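Local atomic coordinates of NAD(P)H dehydrogenase (quinone) (Deinococcus radiodurans, PDB entry 1YDG), a protein that catalyses the two-electron reduction of quinones to quinols by NADH or NADPH, using bound FMN, as a homotetrameric flavoprotein. Residues P6-V12 against W78-F84; V43-A47 against S95-A99; P87-A93 against T133-L138. All coordinates share one frame; numbering follows the deposited sequence.

Interaction 1: P6-V12 against W78-F84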
loop_
_atom_site.group_PDB
_atom_site.type_symbol
_atom_site.label_atom_id
_atom_site.label_comp_id
_atom_site.label_asym_id
_atom_site.label_seq_id
_atom_site.Cartn_x
_atom_site.Cartn_y
_atom_site.Cartn_z
ATOM N N PRO B 6 18.875 -16.867 25.099
ATOM C CA PRO B 6 18.988 -15.824 24.092
ATOM C C PRO B 6 17.774 -15.822 23.153
ATOM O O PRO B 6 17.232 -16.881 22.834
ATOM C CB PRO B 6 20.264 -16.201 23.339
ATOM C CG PRO B 6 21.044 -17.061 24.310
ATOM C CD PRO B 6 19.997 -17.816 25.056
ATOM N N VAL B 7 17.357 -14.627 22.742
ATOM C CA VAL B 7 16.345 -14.469 21.695
ATOM C C VAL B 7 16.768 -15.226 20.438
ATOM O O VAL B 7 17.923 -15.156 20.017
ATOM C CB VAL B 7 16.134 -12.968 21.340
ATOM C CG1 VAL B 7 15.281 -12.797 20.072
ATOM C CG2 VAL B 7 15.481 -12.247 22.491
ATOM N N LYS B 8 15.831 -15.947 19.839
ATOM C CA LYS B 8 16.116 -16.697 18.612
ATOM C C LYS B 8 15.724 -15.840 17.417
ATOM O O LYS B 8 14.540 -15.534 17.239
ATOM C CB LYS B 8 15.340 -18.006 18.599
ATOM C CG LYS B 8 15.781 -18.989 19.679
ATOM C CD LYS B 8 14.698 -20.016 19.971
ATOM C CE LYS B 8 15.159 -21.059 21.024
ATOM N NZ LYS B 8 15.905 -20.455 22.168
ATOM N N LEU B 9 16.726 -15.470 16.614
ATOM C CA LEU B 9 16.568 -14.527 15.529
ATOM C C LEU B 9 16.910 -15.205 14.232
ATOM O O LEU B 9 18.024 -15.681 14.075
ATOM C CB LEU B 9 17.500 -13.319 15.738
ATOM C CG LEU B 9 17.618 -12.293 14.617
ATOM C CD1 LEU B 9 16.317 -11.497 14.393
ATOM C CD2 LEU B 9 18.813 -11.327 14.839
ATOM N N ALA B 10 15.951 -15.236 13.311
ATOM C CA ALA B 10 16.160 -15.730 11.950
ATOM C C ALA B 10 16.179 -14.566 10.979
ATOM O O ALA B 10 15.200 -13.808 10.898
ATOM C CB ALA B 10 15.055 -16.689 11.557
ATOM N N ILE B 11 17.278 -14.445 10.234
ATOM C CA ILE B 11 17.399 -13.492 9.124
ATOM C C ILE B 11 17.225 -14.292 7.852
ATOM O O ILE B 11 18.097 -15.100 7.512
ATOM C CB ILE B 11 18.783 -12.804 9.083
ATOM C CG1 ILE B 11 19.212 -12.269 10.462
ATOM C CG2 ILE B 11 18.816 -11.695 8.037
ATOM C CD1 ILE B 11 18.274 -11.296 11.074
ATOM N N VAL B 12 16.092 -14.099 7.175
ATOM C CA VAL B 12 15.766 -14.801 5.931
ATOM C C VAL B 12 15.838 -13.770 4.804
ATOM O O VAL B 12 15.131 -12.741 4.827
ATOM C CB VAL B 12 14.357 -15.442 5.958
ATOM C CG1 VAL B 12 14.057 -16.147 4.641
ATOM C CG2 VAL B 12 14.228 -16.406 7.107
ATOM N N TRP B 78 11.058 -21.995 14.794
ATOM C CA TRP B 78 12.118 -21.850 15.780
ATOM C C TRP B 78 12.281 -20.406 16.265
ATOM O O TRP B 78 12.471 -20.178 17.464
ATOM C CB TRP B 78 13.452 -22.362 15.207
ATOM C CG TRP B 78 14.666 -22.040 16.024
ATOM C CD1 TRP B 78 15.104 -22.693 17.119
ATOM C CD2 TRP B 78 15.585 -20.960 15.804
ATOM N NE1 TRP B 78 16.247 -22.095 17.608
ATOM C CE2 TRP B 78 16.571 -21.041 16.803
ATOM C CE3 TRP B 78 15.674 -19.935 14.844
ATOM C CZ2 TRP B 78 17.624 -20.140 16.886
ATOM C CZ3 TRP B 78 16.716 -19.054 14.927
ATOM C CH2 TRP B 78 17.675 -19.146 15.946
ATOM N N ALA B 79 12.228 -19.456 15.334
ATOM C CA ALA B 79 12.508 -18.056 15.626
ATOM C C ALA B 79 11.489 -17.443 16.584
ATOM O O ALA B 79 10.322 -17.799 16.612
ATOM C CB ALA B 79 12.570 -17.234 14.334
ATOM N N GLU B 80 11.966 -16.513 17.383
ATOM C CA GLU B 80 11.087 -15.658 18.148
ATOM C C GLU B 80 11.036 -14.289 17.485
ATOM O O GLU B 80 10.075 -13.548 17.659
ATOM C CB GLU B 80 11.588 -15.585 19.571
ATOM C CG GLU B 80 11.337 -16.862 20.326
ATOM C CD GLU B 80 12.308 -17.112 21.453
ATOM O OE1 GLU B 80 13.445 -16.625 21.407
ATOM O OE2 GLU B 80 11.925 -17.812 22.404
ATOM N N ALA B 81 12.080 -13.977 16.717
ATOM C CA ALA B 81 12.177 -12.731 15.990
ATOM C C ALA B 81 12.583 -13.021 14.560
ATOM O O ALA B 81 13.541 -13.731 14.325
ATOM C CB ALA B 81 13.191 -11.820 16.673
ATOM N N ILE B 82 11.845 -12.469 13.602
ATOM C CA ILE B 82 12.099 -12.690 12.188
ATOM C C ILE B 82 12.433 -11.419 11.429
ATOM O O ILE B 82 11.744 -10.403 11.565
ATOM C CB ILE B 82 10.851 -13.308 11.512
ATOM C CG1 ILE B 82 10.583 -14.701 12.085
ATOM C CG2 ILE B 82 11.028 -13.331 9.980
ATOM C CD1 ILE B 82 9.120 -15.189 11.974
ATOM N N VAL B 83 13.471 -11.481 10.599
ATOM C CA VAL B 83 13.717 -10.430 9.618
ATOM C C VAL B 83 13.694 -11.043 8.237
ATOM O O VAL B 83 14.353 -12.061 8.016
ATOM C CB VAL B 83 15.091 -9.712 9.828
ATOM C CG1 VAL B 83 15.382 -8.710 8.718
ATOM C CG2 VAL B 83 15.176 -9.035 11.192
ATOM N N PHE B 84 12.947 -10.392 7.324
ATOM C CA PHE B 84 12.909 -10.701 5.881
ATOM C C PHE B 84 13.570 -9.581 5.073
ATOM O O PHE B 84 13.285 -8.391 5.289
ATOM C CB PHE B 84 11.450 -10.802 5.390
ATOM C CG PHE B 84 10.813 -12.144 5.588
ATOM C CD1 PHE B 84 11.360 -13.092 6.453
ATOM C CD2 PHE B 84 9.632 -12.442 4.948
ATOM C CE1 PHE B 84 10.740 -14.331 6.644
ATOM C CE2 PHE B 84 9.012 -13.680 5.135
ATOM C CZ PHE B 84 9.563 -14.609 5.980
HETATM O O HOH W 1 15.031 -17.590 23.506
#

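Interaction 2: V43-A47 against S95-A99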
loop_
_atom_site.group_PDB
_atom_site.type_symbol
_atom_site.label_atom_id
_atom_site.label_comp_id
_atom_site.label_asym_id
_atom_site.label_seq_id
_atom_site.Cartn_x
_atom_site.Cartn_y
_atom_site.Cartn_z
ATOM N N VAL B 43 17.202 -17.560 0.910
ATOM C CA VAL B 43 16.026 -18.033 0.214
ATOM C C VAL B 43 16.463 -18.829 -1.024
ATOM O O VAL B 43 17.252 -18.361 -1.841
ATOM C CB VAL B 43 15.084 -16.849 -0.189
ATOM C CG1 VAL B 43 13.986 -17.307 -1.131
ATOM C CG2 VAL B 43 14.470 -16.180 1.043
ATOM N N ARG B 44 15.888 -20.009 -1.173
ATOM C CA ARG B 44 16.131 -20.871 -2.327
ATOM C C ARG B 44 15.991 -20.121 -3.645
ATOM O O ARG B 44 15.012 -19.389 -3.882
ATOM C CB ARG B 44 15.179 -22.071 -2.341
ATOM C CG ARG B 44 15.511 -23.072 -3.424
ATOM C CD ARG B 44 14.499 -24.180 -3.559
ATOM N NE ARG B 44 14.638 -25.128 -2.461
ATOM C CZ ARG B 44 14.166 -26.376 -2.468
ATOM N NH1 ARG B 44 13.483 -26.847 -3.517
ATOM N NH2 ARG B 44 14.359 -27.161 -1.402
ATOM N N GLU B 45 16.987 -20.338 -4.495
ATOM C CA GLU B 45 17.039 -19.755 -5.812
ATOM C C GLU B 45 16.213 -20.602 -6.756
ATOM O O GLU B 45 16.414 -21.813 -6.871
ATOM C CB GLU B 45 18.503 -19.676 -6.281
ATOM C CG GLU B 45 18.683 -19.118 -7.650
ATOM C CD GLU B 45 18.101 -17.727 -7.757
ATOM O OE1 GLU B 45 16.972 -17.606 -8.267
ATOM O OE2 GLU B 45 18.747 -16.792 -7.269
ATOM N N THR B 46 15.267 -19.969 -7.430
ATOM C CA THR B 46 14.426 -20.656 -8.393
ATOM C C THR B 46 14.813 -20.380 -9.848
ATOM O O THR B 46 14.374 -21.110 -10.746
ATOM C CB THR B 46 12.955 -20.252 -8.200
ATOM O OG1 THR B 46 12.841 -18.837 -8.355
ATOM C CG2 THR B 46 12.477 -20.628 -6.802
ATOM N N ALA B 47 15.597 -19.329 -10.096
ATOM C CA ALA B 47 15.956 -18.960 -11.478
ATOM C C ALA B 47 16.577 -20.126 -12.240
ATOM O O ALA B 47 17.364 -20.879 -11.673
ATOM C CB ALA B 47 16.896 -17.786 -11.494
ATOM N N SER B 95 9.941 -13.051 -6.688
ATOM C CA SER B 95 9.214 -14.318 -6.714
ATOM C C SER B 95 9.882 -15.364 -5.818
ATOM O O SER B 95 9.203 -16.202 -5.238
ATOM C CB SER B 95 9.076 -14.857 -8.144
ATOM O OG SER B 95 10.341 -15.074 -8.731
ATOM N N GLN B 96 11.202 -15.287 -5.664
ATOM C CA GLN B 96 11.924 -16.271 -4.862
ATOM C C GLN B 96 11.497 -16.137 -3.393
ATOM O O GLN B 96 11.226 -17.135 -2.708
ATOM C CB GLN B 96 13.446 -16.111 -5.030
ATOM C CG GLN B 96 13.986 -16.491 -6.420
ATOM C CD GLN B 96 14.132 -15.307 -7.385
ATOM O OE1 GLN B 96 13.415 -14.305 -7.278
ATOM N NE2 GLN B 96 15.078 -15.420 -8.326
ATOM N N MET B 97 11.402 -14.898 -2.916
ATOM C CA MET B 97 10.939 -14.645 -1.575
ATOM C C MET B 97 9.471 -15.040 -1.457
ATOM O O MET B 97 9.093 -15.731 -0.516
ATOM C CB MET B 97 11.156 -13.180 -1.194
ATOM C CG MET B 97 10.548 -12.761 0.160
ATOM S SD MET B 97 11.212 -13.595 1.599
ATOM C CE MET B 97 12.768 -12.793 1.935
ATOM N N ARG B 98 8.641 -14.626 -2.408
ATOM C CA ARG B 98 7.227 -15.043 -2.370
ATOM C C ARG B 98 7.079 -16.571 -2.415
ATOM O O ARG B 98 6.184 -17.104 -1.798
ATOM C CB ARG B 98 6.409 -14.426 -3.495
ATOM C CG ARG B 98 6.349 -12.893 -3.513
ATOM C CD ARG B 98 5.973 -12.245 -2.199
ATOM N NE ARG B 98 4.702 -12.722 -1.650
ATOM C CZ ARG B 98 4.030 -12.132 -0.660
ATOM N NH1 ARG B 98 4.472 -10.999 -0.108
ATOM N NH2 ARG B 98 2.893 -12.661 -0.229
ATOM N N ALA B 99 7.920 -17.261 -3.178
ATOM C CA ALA B 99 7.860 -18.728 -3.223
ATOM C C ALA B 99 8.080 -19.309 -1.844
ATOM O O ALA B 99 7.380 -20.238 -1.460
ATOM C CB ALA B 99 8.865 -19.290 -4.199
HETATM O O HOH W 2 12.472 -19.620 -3.082
#

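Interaction 3: P87-A93 against T133-L138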
loop_
_atom_site.group_PDB
_atom_site.type_symbol
_atom_site.label_atom_id
_atom_site.label_comp_id
_atom_site.label_asym_id
_atom_site.label_seq_id
_atom_site.Cartn_x
_atom_site.Cartn_y
_atom_site.Cartn_z
ATOM N N PRO B 87 15.435 -7.920 -2.420
ATOM C CA PRO B 87 15.498 -6.790 -3.347
ATOM C C PRO B 87 14.118 -6.549 -3.925
ATOM O O PRO B 87 13.272 -7.452 -3.943
ATOM C CB PRO B 87 16.481 -7.240 -4.434
ATOM C CG PRO B 87 16.615 -8.727 -4.279
ATOM C CD PRO B 87 16.141 -9.114 -2.922
ATOM N N THR B 88 13.865 -5.330 -4.364
ATOM C CA THR B 88 12.587 -5.036 -5.002
ATOM C C THR B 88 12.549 -5.586 -6.410
ATOM O O THR B 88 13.565 -5.560 -7.106
ATOM C CB THR B 88 12.307 -3.534 -5.059
ATOM O OG1 THR B 88 10.927 -3.330 -5.373
ATOM C CG2 THR B 88 13.129 -2.873 -6.149
ATOM N N ARG B 89 11.391 -6.122 -6.805
ATOM C CA ARG B 89 11.053 -6.370 -8.210
ATOM C C ARG B 89 9.753 -5.648 -8.533
ATOM O O ARG B 89 8.694 -6.071 -8.091
ATOM C CB ARG B 89 10.803 -7.858 -8.493
ATOM C CG ARG B 89 11.979 -8.755 -8.309
ATOM C CD ARG B 89 13.021 -8.599 -9.389
ATOM N NE ARG B 89 14.110 -9.532 -9.134
ATOM C CZ ARG B 89 15.242 -9.240 -8.499
ATOM N NH1 ARG B 89 15.505 -8.012 -8.053
ATOM N NH2 ARG B 89 16.130 -10.198 -8.323
ATOM N N PHE B 90 9.826 -4.590 -9.329
ATOM C CA PHE B 90 8.652 -3.761 -9.662
ATOM C C PHE B 90 7.815 -3.413 -8.421
ATOM O O PHE B 90 6.583 -3.534 -8.432
ATOM C CB PHE B 90 7.769 -4.442 -10.720
ATOM C CG PHE B 90 8.522 -4.911 -11.963
ATOM C CD1 PHE B 90 9.154 -4.007 -12.783
ATOM C CD2 PHE B 90 8.606 -6.260 -12.271
ATOM C CE1 PHE B 90 9.843 -4.426 -13.917
ATOM C CE2 PHE B 90 9.295 -6.701 -13.405
ATOM C CZ PHE B 90 9.912 -5.781 -14.226
ATOM N N GLY B 91 8.481 -3.044 -7.341
ATOM C CA GLY B 91 7.784 -2.566 -6.141
ATOM C C GLY B 91 7.177 -3.631 -5.251
ATOM O O GLY B 91 6.443 -3.299 -4.316
ATOM N N GLY B 92 7.479 -4.898 -5.541
ATOM C CA GLY B 92 7.117 -6.028 -4.692
ATOM C C GLY B 92 8.364 -6.840 -4.369
ATOM O O GLY B 92 9.473 -6.514 -4.801
ATOM N N ALA B 93 8.208 -7.877 -3.567
ATOM C CA ALA B 93 9.328 -8.753 -3.297
ATOM C C ALA B 93 9.594 -9.655 -4.518
ATOM O O ALA B 93 8.751 -9.813 -5.377
ATOM C CB ALA B 93 9.064 -9.576 -2.046
ATOM N N THR B 133 7.343 0.303 -1.082
ATOM C CA THR B 133 6.225 -0.573 -1.336
ATOM C C THR B 133 6.643 -2.042 -1.080
ATOM O O THR B 133 5.830 -2.825 -0.591
ATOM C CB THR B 133 5.572 -0.329 -2.698
ATOM O OG1 THR B 133 6.536 -0.494 -3.745
ATOM C CG2 THR B 133 4.979 1.110 -2.765
ATOM N N THR B 134 7.909 -2.385 -1.340
ATOM C CA THR B 134 8.386 -3.765 -1.149
ATOM C C THR B 134 8.317 -4.102 0.310
ATOM O O THR B 134 7.842 -5.174 0.672
ATOM C CB THR B 134 9.822 -3.977 -1.646
ATOM O OG1 THR B 134 9.896 -3.673 -3.047
ATOM C CG2 THR B 134 10.286 -5.416 -1.422
ATOM N N LEU B 135 8.767 -3.174 1.158
ATOM C CA LEU B 135 8.675 -3.363 2.595
ATOM C C LEU B 135 7.209 -3.494 3.034
ATOM O O LEU B 135 6.850 -4.409 3.786
ATOM C CB LEU B 135 9.351 -2.208 3.322
ATOM C CG LEU B 135 10.848 -2.060 3.030
ATOM C CD1 LEU B 135 11.358 -0.742 3.551
ATOM C CD2 LEU B 135 11.632 -3.227 3.657
ATOM N N GLN B 136 6.368 -2.580 2.574
ATOM C CA GLN B 136 4.944 -2.617 2.884
ATOM C C GLN B 136 4.315 -3.981 2.576
ATOM O O GLN B 136 3.596 -4.531 3.402
ATOM C CB GLN B 136 4.201 -1.542 2.102
ATOM C CG GLN B 136 2.669 -1.618 2.228
ATOM C CD GLN B 136 1.942 -0.514 1.413
ATOM O OE1 GLN B 136 1.899 -0.544 0.173
ATOM N NE2 GLN B 136 1.356 0.431 2.118
ATOM N N THR B 137 4.567 -4.511 1.386
ATOM C CA THR B 137 3.988 -5.808 1.012
ATOM C C THR B 137 4.436 -6.909 1.972
ATOM O O THR B 137 3.670 -7.828 2.287
ATOM C CB THR B 137 4.330 -6.223 -0.422
ATOM O OG1 THR B 137 5.743 -6.391 -0.562
ATOM C CG2 THR B 137 3.875 -5.182 -1.412
ATOM N N LEU B 138 5.665 -6.798 2.458
ATOM C CA LEU B 138 6.212 -7.784 3.401
ATOM C C LEU B 138 5.580 -7.675 4.789
ATOM O O LEU B 138 5.281 -8.698 5.429
ATOM C CB LEU B 138 7.736 -7.656 3.473
ATOM C CG LEU B 138 8.479 -8.095 2.202
ATOM C CD1 LEU B 138 9.970 -7.816 2.336
ATOM C CD2 LEU B 138 8.238 -9.595 1.865
HETATM O O HOH W 3 5.917 -8.647 -1.718
#

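Interaction 1: P6-V12 against W78-F84
Lys8 lays the aliphatic part of its side chain over one face of the Trp78 indole, the two side chains crossing at about a right angle. With CG set beside the backbone N (chi1 -66°), Lys8 CB stands 3.6 Å from the centroid of the Trp78 six-membered ring in a CH-pi contact, while Lys8 CD runs on toward the pyrrole part, 3.5 Å from Trp78 NE1. A long lysine suits this place: its methylenes cover the indole and its amino group makes a weak bond to a water. Trp78 turns an edge to the neighbouring backbone, CZ3 lying near Leu9 O, and also makes a cation-pi contact with Arg39. Glu80, its chain extended beyond CG, takes the Lys8 N-H on the anti side of OE1, Lys8 N to Glu80 OE1 being 2.9 Å. Lys8 O in turn is gripped by two donors, Glu80 N and Ala81 N, as the chain enters its strand.

From here 8-12 and 81-84 run side by side at 12°, neighbouring parallel strands in the central sheet of the flavodoxin-like alpha/beta sandwich. The backbone bonds continue with Ala10 N to Ala81 O, Val83 N to Ala10 O and Val12 N to Val83 O (2.8 Å). On the face carrying Leu9, Ile11, Ala81 and Val83, Ile11 and Val83 point the same way, and Ile11 CD1 meets Val83 CB at 3.8 Å; helix 180-204 packs on Ala81 and Val83. On the other face Val12 lies beside Phe84, Val12 CB 3.8 Å from Phe84 CD1, and helix 95-102 covers both. The small Ala10 suits its position on this face because its CB already touches the CB of Ala79 at 3.8 Å, with the Trp78 ring nearby.

Interaction 2: V43-A47 against S95-A99
Bends at chi2 in both Gln96 (95°) and Glu45 (58°) bring the side-chain amide and the carboxylate together: Glu45 leaves its backbone away from helix 95-102 but curls back, so that the two side chains run alongside each other. In this flavodoxin-like fold the contact joins the loop after strand 37-42 to the first turn of helix 95-102, close to the FMN-binding residue Ser16. Glutamine suits its place by supplying an N-H to the carboxylate: Gln96 NE2 donates a nearly straight bond to Glu45 OE1 (2.9 Å), which receives it on its syn lone pair. The acceptor lies in the amide plane, although the two flat groups are turned 78° apart. Glu45 OE1 also takes the N-H of Ala47 on its anti side, 2.9 Å from Ala47 N, tying the loop to itself, while OE2 is bonded to Tyr14 OH and Trp58 NE1. So many polar partners would be expected to favour a charged carboxylate. With an alanine here, the Gln96 amide would probably lose its acceptor and be freer to turn, and Ala47 N, Tyr14 and Trp58 would be left without this mate. Thr46 sets its OG1 against Gln96 CG, 3.2 Å away, and a water links Arg44 O to Gln96 O. A branched valine serves two neighbours: Val43 CG1 lies against the Gln96 carbonyl oxygen, and Val43 CG2 makes the apolar contact with Met97 CE at 3.9 Å.

Interaction 3: P87-A93 against T133-L138
Thr88 and Thr134 meet through their hydroxyls, Thr88 OG1 donating to Thr134 OG1 at 2.6 Å. The Thr88 hydroxyl lies opposite its own backbone N about the CA-CB bond (chi1 -165°), a setting that carries it to the helix; Thr134 OG1 is also bonded to Gly130 O. A further polar approach brings Thr133 OG1 within 2.9 Å of Gly91 O, though this hydroxyl also has Gly130 O and Tyr167 of a third subunit as partners. One water joins the segments, accepting from Ala93 N at 3.0 Å and donating to Thr137 OG1, which itself gives its proton to Thr134 O.

Residues Arg89 to Gly92 form a type I' turn, and glycine suits Gly91 twice over: its phi is positive (79°), and a CB would stand only about 3.0 Å from Thr133 OG1.

The apolar contact is Ala93 CB with Leu138 CD2 at 4.0 Å. Separately, the Thr134 methyl packs on a backbone carbonyl, Thr134 CG2 lying 3.6 Å from Gly92 O.

Thr88, Arg89 and Phe90 bind FMN, so the contact packs helix 131-144 against a segment that binds the cofactor. Phe90 meets Trp108 and Trp145 of the second subunit edge-to-face. Within the chain, Thr88 borders Ala124 of strand 117-124, and Leu138 packs on Ile101 of helix 95-102.

Overall arrangement
Interaction 1 lies in the central sheet, and the other two contacts gather nearer the FMN-binding end, their centres about 19 Å (interaction 2) and 20 Å (interaction 3) from its centre. Interactions 1 and 3 share strand 81-89, one after the other along the chain and on opposite sides of its centre. Interaction 2 interleaves with both in sequence and touches both, Met97 packing on Phe84 and on Leu138; the centres of interactions 2 and 3 are about 14 Å apart. Strand 92-93 is followed closely by helix 95-102, which packs on the 43-47 loop. Interactions 2 and 3 also both reach the second subunit, consistent with the FMN-binding region lying near a subunit interface.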